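Local structure of cystathionine gamma-lyase (Saccharomyces cerevisiae, 1N8P) at residues Lys203-His208 with Arg248-Leu253; Phe181-Ile186 with Leu255-Ala260; Tyr72-Ser77 with Gly214-Asn219. The protein belongs to the Cys/Met metabolism family of pyridoxal-5'-phosphate-dependent enzymes and carries pyridoxal-5'-phosphate bound covalently to its chain. One frame throughout, in Å; residues are numbered along the deposited sequence.

Contact 1. Residues Lys203-His208 with Arg248-Leu253; sequences KYINGH and RGLKTL. With PLP (pyridoxal-5'-phosphate), chain E.
Ile205 and Leu250 run abreast in one direction, and CG2 of Ile205 approaches CB of Leu250 to 4.0 Å. CG2 is the branch anti to the backbone N of Ile205, and it also reaches CD1 of Leu250. Leu253 comes in on the neighbouring residue: its CD1, placed by a chi2 of 63°, sits 4.1 Å from CB of Tyr204 and also touches that residue's carbonyl, while the phenol ring leads away. Farther on, the loop backbone meets Gly249, whose CA directs a C-H at Asn206 O across 3.2 Å. Thr252 OG1 lies 4.4 Å from NE2 of His208, at the edge of the imidazole and near its plane. Each segment is braced internally. Asn206 OD1 accepts from His208 N at 2.8 Å, an Asx turn, and Thr252 gives both its N and its OG1 to Gly249 O, from one face of that carbonyl. Arg256 then ties the two sides together by bonding to Tyr204 O, Gly249 O and Thr252 OG1. At the start of the loop, Lys203 NZ is covalently joined to C4A of pyridoxal-5'-phosphate, 1.4 Å away. The chemistry is thus apolar contact between side chains combined with buried carbonyls gathered by one guanidinium, which probably helps to fix the loop that carries the ligand-bearing lysine.

Contact 2. Residues Phe181-Ile186 with Leu255-Ala260; sequences FLSPYI and LRVRQA. With PLP (pyridoxal-5'-phosphate), chain E.
Tyr185 and Val257 mark the closest backbone approach of the two segments, their CA atoms 7.2 Å apart, so the short, weakly bonded helix 183-186 meets the long helix 253-271 through side chains. Val257 is the centre of the meeting. Its CG1, anti to the backbone N (chi1 170°), is shared by two residues of the short helix: CD2 of Tyr185 lies 3.6 Å away and CG1 of Ile186 3.7 Å away. The tyrosine and valine side chains pass each other on antiparallel courses, with the methyl at the rim of the ring and near its plane, whereas Ile186 crosses the valine at a slant. The other methyl, CG2, faces Ser183 OG at 3.8 Å. The next residue, Arg258, meets the far end of the same tyrosine. Its chain bends at chi2 (74°), and CD comes to 3.2 Å from Tyr185 OH, again at the ring edge. The guanidinium stands almost perpendicular to the ring, the planes 87° apart, and its NH1 makes a salt bridge with Asp301. Phe8 packs edge-to-face with the ring of Tyr185. At the other end of the short segment, Phe181 turns to the ligand pocket, where its CE1 lies 3.0 Å from O3 of pyridoxal-5'-phosphate, the oxygen at the edge of the phenylalanine ring and in its plane. Segment 181-186 therefore runs from the pocket, just beyond strand 174-178, outward to helix 253-271; His299 touches Leu182, and Arg300, in the loop after helix 292-298, bonds through NE to Tyr185 O and through its backbone to Ile186.

Contact 3. Residues Tyr72-Ser77 with Gly214-Asn219; sequences YGLAFS and GVLATN
Leu216 lays its CD2 against Leu74, 3.5 Å from CB, and the two side chains run alongside each other in the same direction. They belong to an antiparallel strand pair at one edge of the seven-stranded mixed sheet found in the fold type I family of pyridoxal-5'-phosphate enzymes. Strand 72-76 is outermost within the chain, and strand 214-218 runs antiparallel both to it and to strand 196-200; the N-to-C directions of segments 72-76 and 214-218 make an angle of 162°. The other methyl of Leu216, CD1, reaches CE1 of Phe76 at 3.7 Å and at a slant, so one leucine bridges two residues of the edge strand. This face, with Tyr72, Leu74, Phe76 and Leu216, packs against helix 221-234, and Tyr224 of that helix stacks on the ring of Tyr72; Thr82 of helix 79-88 touches Phe76 and Leu216. On the opposite face Ala75 meets Val215, CB to CG1, in a non-hydrogen-bonded pair. Leu74 with Leu216 is a hydrogen-bonded pair, linked in both directions at 3.0 Å between Leu74 N and Leu216 O and between Leu216 N and Leu74 O. Beyond the strand, Ser77 OG hydrogen-bonds to Ser77 OG of the third subunit. The last rung joins Phe76 to Gly214: Phe76 N reaches Gly214 O, and Gly214 N, standing above the Phe76 carbonyl plane, gives Phe76 O a bond of 3.0 Å, nearly straight at the hydrogen (173°).

In the fold
All three contacts are largely buried, but they differ in what holds them. Contact 3 is held by the regular backbone bonding of two strands. Contacts 1 and 2 join loop or short-helix segments to consecutive helices, 240-250 and 253-271; contact 2 rests on side chains, whereas contact 1 adds loop backbone lying against Gly249. Their centres are about 9 Å apart, and Arg256 of contact 2 serves the carbonyls of contact 1. The touching residues of contact 1 are all buried; contact 2 reaches partly exposed Tyr185 and Arg258, contact 3 exposed Asn219. Contact 3 meets contact 1 through Ile205 and Val215. Contacts 1 and 2 touch pyridoxal-5'-phosphate, covalently and by a ring edge; Gly214 of contact 3 is merely near it.

Contact 1. Residues Lys203-His208 with Arg248-Leu253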
loop_
_atom_site.group_PDB
_atom_site.type_symbol
_atom_site.label_atom_id
_atom_site.label_comp_id
_atom_site.label_asym_id
_atom_site.label_seq_id
_atom_site.Cartn_x
_atom_site.Cartn_y
_atom_site.Cartn_z
ATOM N N LYS A 203 13.468 -13.853 -0.098
ATOM C CA LYS A 203 14.816 -13.578 0.301
ATOM C C LYS A 203 15.536 -12.480 -0.480
ATOM O O LYS A 203 15.209 -11.324 -0.328
ATOM C CB LYS A 203 15.588 -14.902 0.293
ATOM C CG LYS A 203 15.254 -15.810 1.485
ATOM C CD LYS A 203 13.856 -16.375 1.479
ATOM C CE LYS A 203 13.480 -16.970 2.843
ATOM N NZ LYS A 203 12.559 -18.098 2.635
ATOM N N TYR A 204 16.488 -12.839 -1.336
ATOM C CA TYR A 204 17.273 -11.858 -2.089
ATOM C C TYR A 204 16.655 -11.011 -3.173
ATOM O O TYR A 204 17.080 -9.864 -3.345
ATOM C CB TYR A 204 18.516 -12.517 -2.703
ATOM C CG TYR A 204 19.397 -13.186 -1.699
ATOM C CD1 TYR A 204 19.084 -14.456 -1.218
ATOM C CD2 TYR A 204 20.521 -12.539 -1.185
ATOM C CE1 TYR A 204 19.881 -15.075 -0.240
ATOM C CE2 TYR A 204 21.319 -13.138 -0.201
ATOM C CZ TYR A 204 20.994 -14.407 0.262
ATOM O OH TYR A 204 21.774 -15.017 1.215
ATOM N N ILE A 205 15.703 -11.553 -3.931
ATOM C CA ILE A 205 15.070 -10.790 -5.033
ATOM C C ILE A 205 14.332 -9.536 -4.499
ATOM O O ILE A 205 14.741 -8.421 -4.775
ATOM C CB ILE A 205 14.117 -11.733 -5.894
ATOM C CG1 ILE A 205 14.971 -12.728 -6.690
ATOM C CG2 ILE A 205 13.244 -10.935 -6.855
ATOM C CD1 ILE A 205 14.177 -13.864 -7.282
ATOM N N ASN A 206 13.252 -9.698 -3.744
ATOM C CA ASN A 206 12.602 -8.521 -3.212
ATOM C C ASN A 206 13.620 -7.912 -2.270
ATOM O O ASN A 206 13.883 -6.691 -2.306
ATOM C CB ASN A 206 11.352 -8.884 -2.429
ATOM C CG ASN A 206 10.857 -7.734 -1.593
ATOM O OD1 ASN A 206 11.367 -7.468 -0.509
ATOM N ND2 ASN A 206 9.883 -7.034 -2.100
ATOM N N GLY A 207 14.154 -8.804 -1.419
ATOM C CA GLY A 207 15.185 -8.490 -0.460
ATOM C C GLY A 207 14.985 -7.498 0.658
ATOM O O GLY A 207 15.963 -7.096 1.295
ATOM N N HIS A 208 13.754 -7.078 0.914
ATOM C CA HIS A 208 13.533 -6.139 1.991
ATOM C C HIS A 208 12.673 -6.745 3.097
ATOM O O HIS A 208 12.175 -6.047 3.982
ATOM C CB HIS A 208 12.941 -4.867 1.414
ATOM C CG HIS A 208 13.915 -4.095 0.578
ATOM N ND1 HIS A 208 14.662 -3.056 1.075
ATOM C CD2 HIS A 208 14.339 -4.278 -0.689
ATOM C CE1 HIS A 208 15.506 -2.629 0.155
ATOM N NE2 HIS A 208 15.330 -3.356 -0.926
ATOM N N ARG A 248 10.278 -3.943 -7.422
ATOM C CA ARG A 248 10.979 -2.745 -6.962
ATOM C C ARG A 248 12.209 -3.044 -6.108
ATOM O O ARG A 248 13.125 -2.226 -6.026
ATOM C CB ARG A 248 9.983 -1.892 -6.190
ATOM C CG ARG A 248 10.535 -0.766 -5.454
ATOM C CD ARG A 248 9.368 -0.075 -4.837
ATOM N NE ARG A 248 9.709 1.276 -4.419
ATOM C CZ ARG A 248 10.701 1.571 -3.594
ATOM N NH1 ARG A 248 11.477 0.589 -3.089
ATOM N NH2 ARG A 248 10.890 2.849 -3.246
ATOM N N GLY A 249 12.244 -4.211 -5.473
ATOM C CA GLY A 249 13.406 -4.559 -4.691
ATOM C C GLY A 249 14.439 -5.182 -5.621
ATOM O O GLY A 249 15.663 -5.028 -5.460
ATOM N N LEU A 250 13.966 -5.892 -6.628
ATOM C CA LEU A 250 14.884 -6.533 -7.567
ATOM C C LEU A 250 15.829 -5.542 -8.297
ATOM O O LEU A 250 16.888 -5.927 -8.801
ATOM C CB LEU A 250 14.054 -7.354 -8.555
ATOM C CG LEU A 250 14.469 -7.976 -9.884
ATOM C CD1 LEU A 250 13.274 -8.780 -10.341
ATOM C CD2 LEU A 250 14.851 -6.940 -10.923
ATOM N N LYS A 251 15.468 -4.263 -8.333
ATOM C CA LYS A 251 16.293 -3.260 -9.034
ATOM C C LYS A 251 17.653 -2.998 -8.405
ATOM O O LYS A 251 18.499 -2.350 -9.018
ATOM C CB LYS A 251 15.545 -1.913 -9.137
ATOM C CG LYS A 251 14.102 -2.030 -9.607
ATOM C CD LYS A 251 13.926 -1.586 -11.036
ATOM C CE LYS A 251 12.448 -1.460 -11.349
ATOM N NZ LYS A 251 12.240 -0.631 -12.564
ATOM N N THR A 252 17.856 -3.461 -7.179
ATOM C CA THR A 252 19.125 -3.246 -6.489
ATOM C C THR A 252 19.767 -4.593 -6.173
ATOM O O THR A 252 20.817 -4.650 -5.550
ATOM C CB THR A 252 18.932 -2.438 -5.173
ATOM O OG1 THR A 252 17.733 -2.860 -4.525
ATOM C CG2 THR A 252 18.804 -0.936 -5.451
ATOM N N LEU A 253 19.137 -5.673 -6.637
ATOM C CA LEU A 253 19.628 -7.020 -6.404
ATOM C C LEU A 253 21.107 -7.158 -6.671
ATOM O O LEU A 253 21.830 -7.806 -5.899
ATOM C CB LEU A 253 18.900 -8.022 -7.289
ATOM C CG LEU A 253 19.334 -9.494 -7.319
ATOM C CD1 LEU A 253 19.160 -10.162 -5.966
ATOM C CD2 LEU A 253 18.465 -10.211 -8.349
HETATM N N1 PLP E . 13.234 -22.528 -0.023
HETATM C C2 PLP E . 14.395 -21.954 0.451
HETATM C C2A PLP E . 15.682 -22.516 -0.144
HETATM C C3 PLP E . 14.233 -20.871 1.463
HETATM O O3 PLP E . 15.425 -20.345 1.837
HETATM C C4 PLP E . 12.934 -20.478 1.908
HETATM C C4A PLP E . 12.777 -19.415 2.959
HETATM C C5 PLP E . 11.770 -21.189 1.308
HETATM C C6 PLP E . 11.955 -22.182 0.363
HETATM C C5A PLP E . 10.360 -20.725 1.709
HETATM O O4P PLP E . 9.812 -19.752 0.839
HETATM P P PLP E . 8.353 -19.240 1.069
HETATM O O1P PLP E . 8.249 -18.124 0.160
HETATM O O2P PLP E . 8.280 -18.814 2.520
HETATM O O3P PLP E . 7.540 -20.415 0.794
#

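Contact 2. Residues Phe181-Ile186 with Leu255-Ala260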
loop_
_atom_site.group_PDB
_atom_site.type_symbol
_atom_site.label_atom_id
_atom_site.label_comp_id
_atom_site.label_asym_id
_atom_site.label_seq_id
_atom_site.Cartn_x
_atom_site.Cartn_y
_atom_site.Cartn_z
ATOM N N PHE A 181 19.307 -18.861 -2.372
ATOM C CA PHE A 181 20.507 -18.362 -1.674
ATOM C C PHE A 181 21.580 -17.635 -2.462
ATOM O O PHE A 181 22.341 -16.855 -1.898
ATOM C CB PHE A 181 21.202 -19.508 -0.943
ATOM C CG PHE A 181 20.437 -20.028 0.233
ATOM C CD1 PHE A 181 19.067 -19.820 0.338
ATOM C CD2 PHE A 181 21.090 -20.776 1.217
ATOM C CE1 PHE A 181 18.360 -20.349 1.397
ATOM C CE2 PHE A 181 20.389 -21.310 2.280
ATOM C CZ PHE A 181 19.014 -21.096 2.371
ATOM N N LEU A 182 21.709 -17.922 -3.746
ATOM C CA LEU A 182 22.721 -17.223 -4.529
ATOM C C LEU A 182 22.073 -16.108 -5.344
ATOM O O LEU A 182 22.684 -15.073 -5.547
ATOM C CB LEU A 182 23.459 -18.187 -5.450
ATOM C CG LEU A 182 24.361 -19.242 -4.795
ATOM C CD1 LEU A 182 24.900 -20.176 -5.879
ATOM C CD2 LEU A 182 25.527 -18.568 -4.061
ATOM N N SER A 183 20.834 -16.323 -5.790
ATOM C CA SER A 183 20.082 -15.325 -6.564
ATOM C C SER A 183 20.510 -15.153 -8.027
ATOM O O SER A 183 21.655 -15.378 -8.374
ATOM C CB SER A 183 20.247 -13.970 -5.954
ATOM O OG SER A 183 21.335 -13.359 -6.608
ATOM N N PRO A 184 19.589 -14.715 -8.896
ATOM C CA PRO A 184 19.975 -14.525 -10.293
ATOM C C PRO A 184 21.390 -13.947 -10.479
ATOM O O PRO A 184 22.144 -14.412 -11.300
ATOM C CB PRO A 184 18.882 -13.584 -10.811
ATOM C CG PRO A 184 17.654 -14.133 -10.106
ATOM C CD PRO A 184 18.170 -14.358 -8.689
ATOM N N TYR A 185 21.764 -12.965 -9.683
ATOM C CA TYR A 185 23.065 -12.343 -9.829
ATOM C C TYR A 185 24.288 -13.275 -9.822
ATOM O O TYR A 185 25.084 -13.273 -10.742
ATOM C CB TYR A 185 23.257 -11.240 -8.748
ATOM C CG TYR A 185 24.521 -10.432 -8.975
ATOM C CD1 TYR A 185 24.696 -9.721 -10.166
ATOM C CD2 TYR A 185 25.566 -10.447 -8.057
ATOM C CE1 TYR A 185 25.869 -9.055 -10.454
ATOM C CE2 TYR A 185 26.756 -9.780 -8.334
ATOM C CZ TYR A 185 26.898 -9.083 -9.554
ATOM O OH TYR A 185 28.068 -8.424 -9.896
ATOM N N ILE A 186 24.440 -14.056 -8.760
ATOM C CA ILE A 186 25.563 -14.952 -8.604
ATOM C C ILE A 186 25.546 -16.164 -9.517
ATOM O O ILE A 186 26.595 -16.653 -9.886
ATOM C CB ILE A 186 25.662 -15.476 -7.137
ATOM C CG1 ILE A 186 25.906 -14.302 -6.185
ATOM C CG2 ILE A 186 26.805 -16.546 -7.020
ATOM C CD1 ILE A 186 26.021 -14.719 -4.757
ATOM N N LEU A 255 23.367 -4.706 -6.704
ATOM C CA LEU A 255 24.179 -3.954 -5.742
ATOM C C LEU A 255 24.152 -4.628 -4.356
ATOM O O LEU A 255 25.178 -4.789 -3.718
ATOM C CB LEU A 255 23.701 -2.514 -5.633
ATOM C CG LEU A 255 23.811 -1.756 -6.958
ATOM C CD1 LEU A 255 23.396 -0.316 -6.758
ATOM C CD2 LEU A 255 25.240 -1.830 -7.480
ATOM N N ARG A 256 22.984 -5.042 -3.900
ATOM C CA ARG A 256 22.882 -5.701 -2.600
ATOM C C ARG A 256 23.681 -6.995 -2.537
ATOM O O ARG A 256 24.532 -7.149 -1.690
ATOM C CB ARG A 256 21.421 -6.002 -2.245
ATOM C CG ARG A 256 20.601 -4.794 -1.971
ATOM C CD ARG A 256 19.221 -5.180 -1.484
ATOM N NE ARG A 256 18.245 -5.377 -2.544
ATOM C CZ ARG A 256 17.957 -6.551 -3.084
ATOM N NH1 ARG A 256 18.584 -7.622 -2.667
ATOM N NH2 ARG A 256 16.998 -6.659 -3.995
ATOM N N VAL A 257 23.396 -7.931 -3.430
ATOM C CA VAL A 257 24.089 -9.219 -3.468
ATOM C C VAL A 257 25.600 -9.126 -3.641
ATOM O O VAL A 257 26.348 -9.976 -3.173
ATOM C CB VAL A 257 23.534 -10.054 -4.584
ATOM C CG1 VAL A 257 24.378 -11.266 -4.782
ATOM C CG2 VAL A 257 22.102 -10.444 -4.258
ATOM N N ARG A 258 26.047 -8.082 -4.322
ATOM C CA ARG A 258 27.472 -7.872 -4.557
ATOM C C ARG A 258 28.156 -7.517 -3.242
ATOM O O ARG A 258 29.264 -7.952 -2.976
ATOM C CB ARG A 258 27.675 -6.722 -5.577
ATOM C CG ARG A 258 29.091 -6.545 -6.118
ATOM C CD ARG A 258 29.414 -7.634 -7.105
ATOM N NE ARG A 258 30.816 -7.630 -7.506
ATOM C CZ ARG A 258 31.403 -8.633 -8.150
ATOM N NH1 ARG A 258 30.712 -9.721 -8.467
ATOM N NH2 ARG A 258 32.686 -8.555 -8.469
ATOM N N GLN A 259 27.477 -6.716 -2.434
ATOM C CA GLN A 259 27.994 -6.255 -1.160
ATOM C C GLN A 259 27.907 -7.340 -0.078
ATOM O O GLN A 259 28.856 -7.598 0.652
ATOM C CB GLN A 259 27.195 -5.039 -0.740
ATOM C CG GLN A 259 27.628 -4.434 0.564
ATOM C CD GLN A 259 28.949 -3.808 0.445
ATOM O OE1 GLN A 259 29.212 -3.104 -0.514
ATOM N NE2 GLN A 259 29.812 -4.043 1.418
ATOM N N ALA A 260 26.755 -7.979 0.017
ATOM C CA ALA A 260 26.546 -9.011 1.008
ATOM C C ALA A 260 27.584 -10.112 0.820
ATOM O O ALA A 260 28.032 -10.728 1.776
ATOM C CB ALA A 260 25.121 -9.568 0.885
HETATM N N1 PLP E . 13.234 -22.528 -0.023
HETATM C C2 PLP E . 14.395 -21.954 0.451
HETATM C C2A PLP E . 15.682 -22.516 -0.144
HETATM C C3 PLP E . 14.233 -20.871 1.463
HETATM O O3 PLP E . 15.425 -20.345 1.837
HETATM C C4 PLP E . 12.934 -20.478 1.908
HETATM C C4A PLP E . 12.777 -19.415 2.959
HETATM C C5 PLP E . 11.770 -21.189 1.308
HETATM C C6 PLP E . 11.955 -22.182 0.363
HETATM C C5A PLP E . 10.360 -20.725 1.709
HETATM O O4P PLP E . 9.812 -19.752 0.839
HETATM P P PLP E . 8.353 -19.240 1.069
HETATM O O1P PLP E . 8.249 -18.124 0.160
HETATM O O2P PLP E . 8.280 -18.814 2.520
HETATM O O3P PLP E . 7.540 -20.415 0.794
#

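Contact 3. Residues Tyr72-Ser77 with Gly214-Asn219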
loop_
_atom_site.group_PDB
_atom_site.type_symbol
_atom_site.label_atom_id
_atom_site.label_comp_id
_atom_site.label_asym_id
_atom_site.label_seq_id
_atom_site.Cartn_x
_atom_site.Cartn_y
_atom_site.Cartn_z
ATOM N N TYR A 72 11.129 -17.922 -19.964
ATOM C CA TYR A 72 9.900 -17.792 -19.190
ATOM C C TYR A 72 10.010 -17.602 -17.666
ATOM O O TYR A 72 10.969 -18.038 -17.034
ATOM C CB TYR A 72 9.006 -19.005 -19.494
ATOM C CG TYR A 72 8.855 -19.260 -20.985
ATOM C CD1 TYR A 72 9.754 -20.091 -21.671
ATOM C CD2 TYR A 72 7.837 -18.639 -21.725
ATOM C CE1 TYR A 72 9.644 -20.297 -23.052
ATOM C CE2 TYR A 72 7.717 -18.840 -23.106
ATOM C CZ TYR A 72 8.623 -19.666 -23.759
ATOM O OH TYR A 72 8.509 -19.854 -25.117
ATOM N N GLY A 73 8.993 -16.949 -17.099
ATOM C CA GLY A 73 8.909 -16.715 -15.664
ATOM C C GLY A 73 7.471 -16.844 -15.173
ATOM O O GLY A 73 6.519 -16.665 -15.936
ATOM N N LEU A 74 7.305 -17.169 -13.895
ATOM C CA LEU A 74 5.969 -17.328 -13.293
ATOM C C LEU A 74 6.038 -17.089 -11.780
ATOM O O LEU A 74 6.790 -17.749 -11.079
ATOM C CB LEU A 74 5.410 -18.742 -13.543
ATOM C CG LEU A 74 5.054 -19.185 -14.963
ATOM C CD1 LEU A 74 4.617 -20.621 -14.887
ATOM C CD2 LEU A 74 3.940 -18.324 -15.555
ATOM N N ALA A 75 5.261 -16.148 -11.267
ATOM C CA ALA A 75 5.315 -15.899 -9.841
ATOM C C ALA A 75 4.169 -16.612 -9.192
ATOM O O ALA A 75 3.201 -16.951 -9.852
ATOM C CB ALA A 75 5.235 -14.439 -9.566
ATOM N N PHE A 76 4.311 -16.874 -7.899
ATOM C CA PHE A 76 3.281 -17.543 -7.103
ATOM C C PHE A 76 3.275 -16.976 -5.670
ATOM O O PHE A 76 4.166 -16.203 -5.291
ATOM C CB PHE A 76 3.521 -19.058 -7.057
ATOM C CG PHE A 76 3.512 -19.727 -8.414
ATOM C CD1 PHE A 76 4.694 -19.872 -9.143
ATOM C CD2 PHE A 76 2.322 -20.227 -8.955
ATOM C CE1 PHE A 76 4.691 -20.506 -10.393
ATOM C CE2 PHE A 76 2.311 -20.868 -10.207
ATOM C CZ PHE A 76 3.495 -21.007 -10.927
ATOM N N SER A 77 2.273 -17.358 -4.880
ATOM C CA SER A 77 2.139 -16.895 -3.499
ATOM C C SER A 77 3.416 -17.058 -2.684
ATOM O O SER A 77 3.825 -16.168 -1.971
ATOM C CB SER A 77 1.043 -17.672 -2.816
ATOM O OG SER A 77 -0.119 -17.736 -3.619
ATOM N N GLY A 214 7.091 -16.323 -4.640
ATOM C CA GLY A 214 8.027 -17.256 -5.247
ATOM C C GLY A 214 7.963 -17.149 -6.764
ATOM O O GLY A 214 6.936 -16.776 -7.342
ATOM N N VAL A 215 9.060 -17.426 -7.438
ATOM C CA VAL A 215 9.036 -17.405 -8.903
ATOM C C VAL A 215 9.944 -18.455 -9.519
ATOM O O VAL A 215 10.965 -18.827 -8.934
ATOM C CB VAL A 215 9.448 -16.044 -9.491
ATOM C CG1 VAL A 215 8.425 -15.023 -9.124
ATOM C CG2 VAL A 215 10.839 -15.643 -8.998
ATOM N N LEU A 216 9.560 -18.935 -10.700
ATOM C CA LEU A 216 10.362 -19.915 -11.408
ATOM C C LEU A 216 10.600 -19.347 -12.791
ATOM O O LEU A 216 9.955 -18.363 -13.215
ATOM C CB LEU A 216 9.632 -21.275 -11.455
ATOM C CG LEU A 216 8.666 -21.860 -12.513
ATOM C CD1 LEU A 216 7.453 -22.530 -11.817
ATOM C CD2 LEU A 216 8.179 -20.803 -13.469
ATOM N N ALA A 217 11.570 -19.938 -13.472
ATOM C CA ALA A 217 11.896 -19.570 -14.842
ATOM C C ALA A 217 12.329 -20.844 -15.580
ATOM O O ALA A 217 12.915 -21.768 -14.980
ATOM C CB ALA A 217 13.002 -18.539 -14.868
ATOM N N THR A 218 11.989 -20.904 -16.867
ATOM C CA THR A 218 12.355 -22.018 -17.742
ATOM C C THR A 218 12.327 -21.562 -19.192
ATOM O O THR A 218 11.617 -20.625 -19.565
ATOM C CB THR A 218 11.421 -23.211 -17.647
ATOM O OG1 THR A 218 10.117 -22.810 -18.051
ATOM C CG2 THR A 218 11.354 -23.734 -16.242
ATOM N N ASN A 219 13.121 -22.256 -20.001
ATOM C CA ASN A 219 13.263 -21.997 -21.423
ATOM C C ASN A 219 12.356 -22.947 -22.173
ATOM O O ASN A 219 12.050 -22.736 -23.336
ATOM C CB ASN A 219 14.713 -22.231 -21.807
ATOM C CG ASN A 219 15.607 -21.121 -21.349
ATOM O OD1 ASN A 219 16.772 -21.325 -21.047
ATOM N ND2 ASN A 219 15.063 -19.920 -21.315
#